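Long-range contacts in trypsin inhibitor BGIT (Momordica charantia, PDB 1VBW), which inhibits trypsin, a serine endopeptidase, as a member of the potato type I inhibitor family, probably by offering an exposed loop to the protease active site: residues Phe46-Arg52 and Pro64-Gly68; Gly14-Ala20 and Arg58-Ala62. All coordinates share one frame; numbering follows the deposited sequence.

Interaction 1: residues Phe46-Arg52 and Pro64-Gly68. With NA (sodium ion), chain C.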
loop_
_atom_site.group_PDB
_atom_site.type_symbol
_atom_site.label_atom_id
_atom_site.label_comp_id
_atom_site.label_asym_id
_atom_site.label_seq_id
_atom_site.Cartn_x
_atom_site.Cartn_y
_atom_site.Cartn_z
ATOM N N PHE A 46 6.225 -5.470 -11.323
ATOM C CA PHE A 46 6.651 -5.745 -9.940
ATOM C C PHE A 46 7.731 -4.751 -9.581
ATOM O O PHE A 46 8.757 -4.667 -10.268
ATOM C CB PHE A 46 7.132 -7.170 -9.769
ATOM C CG PHE A 46 7.554 -7.419 -8.326
ATOM C CD1 PHE A 46 8.890 -7.288 -7.958
ATOM C CD2 PHE A 46 6.616 -7.805 -7.406
ATOM C CE1 PHE A 46 9.253 -7.484 -6.643
ATOM C CE2 PHE A 46 6.962 -7.961 -6.046
ATOM C CZ PHE A 46 8.295 -7.836 -5.710
ATOM N N ARG A 47 7.528 -4.060 -8.476
ATOM C CA ARG A 47 8.466 -3.085 -7.952
ATOM C C ARG A 47 8.603 -3.249 -6.442
ATOM O O ARG A 47 7.610 -3.197 -5.715
ATOM C CB ARG A 47 7.900 -1.677 -8.241
ATOM C CG ARG A 47 7.865 -1.244 -9.695
ATOM C CD ARG A 47 8.976 -0.210 -10.073
ATOM N NE ARG A 47 8.783 0.902 -9.195
ATOM C CZ ARG A 47 7.812 1.757 -9.190
ATOM N NH1 ARG A 47 7.721 2.688 -8.236
ATOM N NH2 ARG A 47 6.911 1.769 -10.197
ATOM N N CYS A 48 9.842 -3.306 -5.952
ATOM C CA CYS A 48 10.124 -3.458 -4.549
ATOM C C CYS A 48 9.928 -2.187 -3.730
ATOM O O CYS A 48 9.924 -2.252 -2.511
ATOM C CB CYS A 48 11.557 -3.949 -4.260
ATOM S SG CYS A 48 11.819 -5.683 -4.678
ATOM N N ASP A 49 9.811 -1.047 -4.429
ATOM C CA ASP A 49 9.748 0.252 -3.780
ATOM C C ASP A 49 8.328 0.812 -3.712
ATOM O O ASP A 49 8.150 1.958 -3.275
ATOM C CB ASP A 49 10.652 1.265 -4.518
ATOM C CG ASP A 49 10.304 1.386 -5.985
ATOM O OD1 ASP A 49 9.986 2.514 -6.432
ATOM O OD2 ASP A 49 10.421 0.398 -6.714
ATOM N N ARG A 50 7.338 0.028 -4.127
ATOM C CA ARG A 50 5.965 0.490 -4.266
ATOM C C ARG A 50 5.032 -0.343 -3.377
ATOM O O ARG A 50 5.148 -1.561 -3.362
ATOM C CB ARG A 50 5.531 0.287 -5.718
ATOM C CG ARG A 50 4.119 0.744 -6.053
ATOM C CD ARG A 50 3.810 0.629 -7.538
ATOM N NE ARG A 50 3.988 -0.726 -8.034
ATOM C CZ ARG A 50 4.195 -1.036 -9.311
ATOM N NH1 ARG A 50 4.318 -2.316 -9.676
ATOM N NH2 ARG A 50 4.315 -0.067 -10.228
ATOM N N VAL A 51 4.111 0.345 -2.717
ATOM C CA VAL A 51 3.009 -0.315 -1.994
ATOM C C VAL A 51 1.715 0.335 -2.471
ATOM O O VAL A 51 1.438 1.478 -2.095
ATOM C CB VAL A 51 3.157 -0.239 -0.481
ATOM C CG1 VAL A 51 1.939 -0.865 0.203
ATOM C CG2 VAL A 51 4.423 -0.935 -0.005
ATOM N N ARG A 52 0.935 -0.392 -3.227
ATOM C CA ARG A 52 -0.400 0.076 -3.595
ATOM C C ARG A 52 -1.350 -0.032 -2.420
ATOM O O ARG A 52 -1.420 -1.101 -1.795
ATOM C CB ARG A 52 -0.903 -0.714 -4.799
ATOM C CG ARG A 52 -0.047 -0.357 -6.019
ATOM C CD ARG A 52 -0.415 -1.097 -7.248
ATOM N NE ARG A 52 0.289 -0.421 -8.349
ATOM C CZ ARG A 52 0.679 -1.311 -9.289
ATOM N NH1 ARG A 52 0.372 -2.557 -9.043
ATOM N NH2 ARG A 52 1.254 -0.787 -10.294
ATOM N N PRO A 64 -5.265 -5.800 1.539
ATOM C CA PRO A 64 -4.036 -5.708 2.427
ATOM C C PRO A 64 -2.871 -5.108 1.670
ATOM O O PRO A 64 -2.427 -5.687 0.665
ATOM C CB PRO A 64 -3.755 -7.199 2.796
ATOM C CG PRO A 64 -4.441 -7.962 1.744
ATOM C CD PRO A 64 -5.603 -7.204 1.249
ATOM N N PRO A 65 -2.364 -3.950 2.052
ATOM C CA PRO A 65 -1.269 -3.363 1.297
ATOM C C PRO A 65 -0.027 -4.238 1.340
ATOM O O PRO A 65 0.366 -4.693 2.407
ATOM C CB PRO A 65 -1.043 -2.011 1.978
ATOM C CG PRO A 65 -2.362 -1.678 2.629
ATOM C CD PRO A 65 -2.858 -3.024 3.101
ATOM N N THR A 66 0.587 -4.428 0.176
ATOM C CA THR A 66 1.747 -5.301 0.055
ATOM C C THR A 66 2.728 -4.660 -0.920
ATOM O O THR A 66 2.299 -4.039 -1.890
ATOM C CB THR A 66 1.230 -6.666 -0.475
ATOM O OG1 THR A 66 0.258 -7.162 0.498
ATOM C CG2 THR A 66 2.370 -7.644 -0.558
ATOM N N ILE A 67 4.017 -4.851 -0.710
ATOM C CA ILE A 67 5.015 -4.431 -1.695
ATOM C C ILE A 67 4.749 -5.130 -3.019
ATOM O O ILE A 67 4.462 -6.331 -3.101
ATOM C CB ILE A 67 6.435 -4.730 -1.230
ATOM C CG1 ILE A 67 6.813 -3.871 -0.017
ATOM C CG2 ILE A 67 7.421 -4.541 -2.372
ATOM C CD1 ILE A 67 8.221 -4.097 0.527
ATOM N N GLY A 68 4.845 -4.368 -4.095
ATOM C CA GLY A 68 4.838 -4.906 -5.455
ATOM C C GLY A 68 4.462 -3.893 -6.491
ATOM O O GLY A 68 3.875 -2.846 -6.147
ATOM O OXT GLY A 68 4.749 -4.212 -7.663
HETATM NA NA NA C . 1.924 -2.868 -4.298
HETATM O O HOH W 1 -0.848 -3.675 -2.215
HETATM O O HOH W 2 0.183 -4.969 -4.348
#
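R50 reaches along the C-terminal residue G68 and closes on its carboxylate, an example of an arginine used to fix a chain end. From CB through CG to CD the aliphatic part runs past G68 O, with R50 CB 3.6 Å from that oxygen. CG lies anti to the backbone N (chi1 -179°) and the chain stays extended until it bends at chi3, which turns the guanidinium side-on to the carboxylate. NE then donates to G68 O at 2.8 Å in an almost straight bond (179°), and NH1 makes a salt bridge with G68 OXT, also 2.8 Å; NH1 has a second charged partner in D45. The backbone N of R47 donates to OXT as well, while G68 N returns a 2.9 Å bond to R50 O. One guanidinium face is covered by R47 CG, the opposite one by R52 NH2, itself hydrogen-bonded to T43 O. With an alanine here both side-chain donors go, and the carboxylate would probably be left to R47 N and the sodium ion, with D45 losing its salt bridge. G68 O binds that sodium together with T66 O and a water. V51 CG2 meets I67 CG1 at 3.8 Å, and V51 CG1 meets P65 CB. R50 and R52, rising from strand 50-55 to D45 and T43, form the arginine support that probably braces the protease-binding loop, as in other potato type I inhibitors.

Interaction 2: residues Gly14-Ala20 and Arg58-Ala62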
loop_
_atom_site.group_PDB
_atom_site.type_symbol
_atom_site.label_atom_id
_atom_site.label_comp_id
_atom_site.label_asym_id
_atom_site.label_seq_id
_atom_site.Cartn_x
_atom_site.Cartn_y
_atom_site.Cartn_z
ATOM N N GLY A 14 -9.478 -1.538 6.461
ATOM C CA GLY A 14 -10.401 -0.843 7.336
ATOM C C GLY A 14 -9.923 0.479 7.830
ATOM O O GLY A 14 -10.759 1.238 8.341
ATOM N N SER A 15 -8.648 0.798 7.693
ATOM C CA SER A 15 -8.081 2.089 8.032
ATOM C C SER A 15 -8.336 3.069 6.886
ATOM O O SER A 15 -8.658 2.677 5.779
ATOM C CB SER A 15 -6.549 1.980 8.267
ATOM O OG SER A 15 -6.292 1.102 9.370
ATOM N N THR A 16 -8.130 4.351 7.154
ATOM C CA THR A 16 -8.139 5.291 6.022
ATOM C C THR A 16 -6.852 5.144 5.240
ATOM O O THR A 16 -5.763 4.742 5.712
ATOM C CB THR A 16 -8.223 6.743 6.507
ATOM O OG1 THR A 16 -6.984 7.067 7.222
ATOM C CG2 THR A 16 -9.383 6.920 7.476
ATOM N N GLY A 17 -6.950 5.519 3.930
ATOM C CA GLY A 17 -5.761 5.479 3.104
ATOM C C GLY A 17 -4.638 6.336 3.619
ATOM O O GLY A 17 -3.461 5.959 3.528
ATOM N N ALA A 18 -4.958 7.535 4.131
ATOM C CA ALA A 18 -3.911 8.419 4.645
ATOM C C ALA A 18 -3.205 7.824 5.838
ATOM O O ALA A 18 -1.958 7.869 5.922
ATOM C CB ALA A 18 -4.560 9.764 5.056
ATOM N N ALA A 19 -3.985 7.249 6.760
ATOM C CA ALA A 19 -3.349 6.629 7.931
ATOM C C ALA A 19 -2.427 5.507 7.457
ATOM O O ALA A 19 -1.304 5.329 7.980
ATOM C CB ALA A 19 -4.361 6.125 8.920
ATOM N N ALA A 20 -2.919 4.698 6.521
ATOM C CA ALA A 20 -2.133 3.590 6.014
ATOM C C ALA A 20 -0.849 4.022 5.365
ATOM O O ALA A 20 0.223 3.449 5.594
ATOM C CB ALA A 20 -2.995 2.770 5.060
ATOM N N ARG A 58 -14.839 5.981 -0.370
ATOM C CA ARG A 58 -14.734 6.823 0.828
ATOM C C ARG A 58 -13.307 6.894 1.365
ATOM O O ARG A 58 -13.034 7.471 2.422
ATOM C CB ARG A 58 -15.618 6.361 1.984
ATOM C CG ARG A 58 -17.087 6.372 1.548
ATOM C CD ARG A 58 -17.976 5.931 2.725
ATOM N NE ARG A 58 -19.324 5.636 2.174
ATOM C CZ ARG A 58 -20.221 4.961 2.853
ATOM N NH1 ARG A 58 -19.951 4.596 4.108
ATOM N NH2 ARG A 58 -21.422 4.734 2.294
ATOM N N GLY A 59 -12.383 6.243 0.631
ATOM C CA GLY A 59 -10.968 6.330 1.012
ATOM C C GLY A 59 -10.547 5.308 2.067
ATOM O O GLY A 59 -9.461 5.488 2.622
ATOM N N ILE A 60 -11.293 4.247 2.275
ATOM C CA ILE A 60 -10.976 3.204 3.262
ATOM C C ILE A 60 -10.209 2.093 2.548
ATOM O O ILE A 60 -10.560 1.658 1.485
ATOM C CB ILE A 60 -12.261 2.672 3.911
ATOM C CG1 ILE A 60 -12.984 3.810 4.661
ATOM C CG2 ILE A 60 -11.947 1.517 4.829
ATOM C CD1 ILE A 60 -12.180 4.398 5.812
ATOM N N VAL A 61 -9.140 1.636 3.238
ATOM C CA VAL A 61 -8.343 0.542 2.680
ATOM C C VAL A 61 -9.144 -0.753 2.615
ATOM O O VAL A 61 -9.695 -1.209 3.614
ATOM C CB VAL A 61 -7.083 0.362 3.544
ATOM C CG1 VAL A 61 -6.192 -0.781 3.006
ATOM C CG2 VAL A 61 -6.263 1.626 3.627
ATOM N N ALA A 62 -9.173 -1.338 1.408
ATOM C CA ALA A 62 -10.057 -2.439 1.110
ATOM C C ALA A 62 -9.318 -3.681 0.640
ATOM O O ALA A 62 -9.990 -4.666 0.303
ATOM C CB ALA A 62 -11.063 -2.033 0.030
#
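V61 and I60, neighbours in one loop, approach the segment G14-A20 in different ways and show how, at a single backbone bridge (T16 with I60), adjacent side chains can take different courses along the partner. V61 has its CB directed toward the helix start. Its CG2, anti to the carbonyl carbon, lies 3.4 Å from S15 O and 3.7 Å from A20 CB, a methyl-to-methyl contact; G17 CA also lies near this branch. I60 takes the outer course: its CG2 sits beside the carbonyl oxygens of G14 and S15, and its CD1 comes within 4.1 Å of T16 CG2, the two side chains running at a slant to each other. Three backbone bonds fix these positions. G14 N donates to V61 O in a nearly straight bond (178°), V61 N gives a 2.8 Å bond to S15 O, and G17 N donates to G59 O. T16 meanwhile is the N-cap: chi1 of 66° turns OG1 back over the first turn, where it accepts from A19 N at 3.0 Å. The backbone angles of G14 and G59 would bring a CB against the preceding carbonyl oxygen, which suits both positions to glycine. Buried A20 also touches L12, while T56 OG1 accepts from I60 N and A62 is hydrogen-bonded through its backbone to W54; the contact thus joins the start of helix 17-27 to the loop between strands 50-55 and 66-67.

How the interactions relate
From the N terminus, the chain first supplies G14-A20, the entry to helix 17-27, and then runs through strand 32-37 and the following loop to F46-R52. Strand 50-55 leads on to R58-A62, which returns to the helix start and closes interaction 2 around 37 intervening residues. Shortly afterwards P64-G68 pairs back with F46-R52, so interaction 1 closes a much shorter loop of 11 residues. The segments alternate along the sequence, and the two closures therefore cross rather than nest. Their centres lie about 16 Å apart, on opposite sides of the chain's centre: interaction 2 ties helix to loop, whereas interaction 1 secures the C terminus beside the central strand.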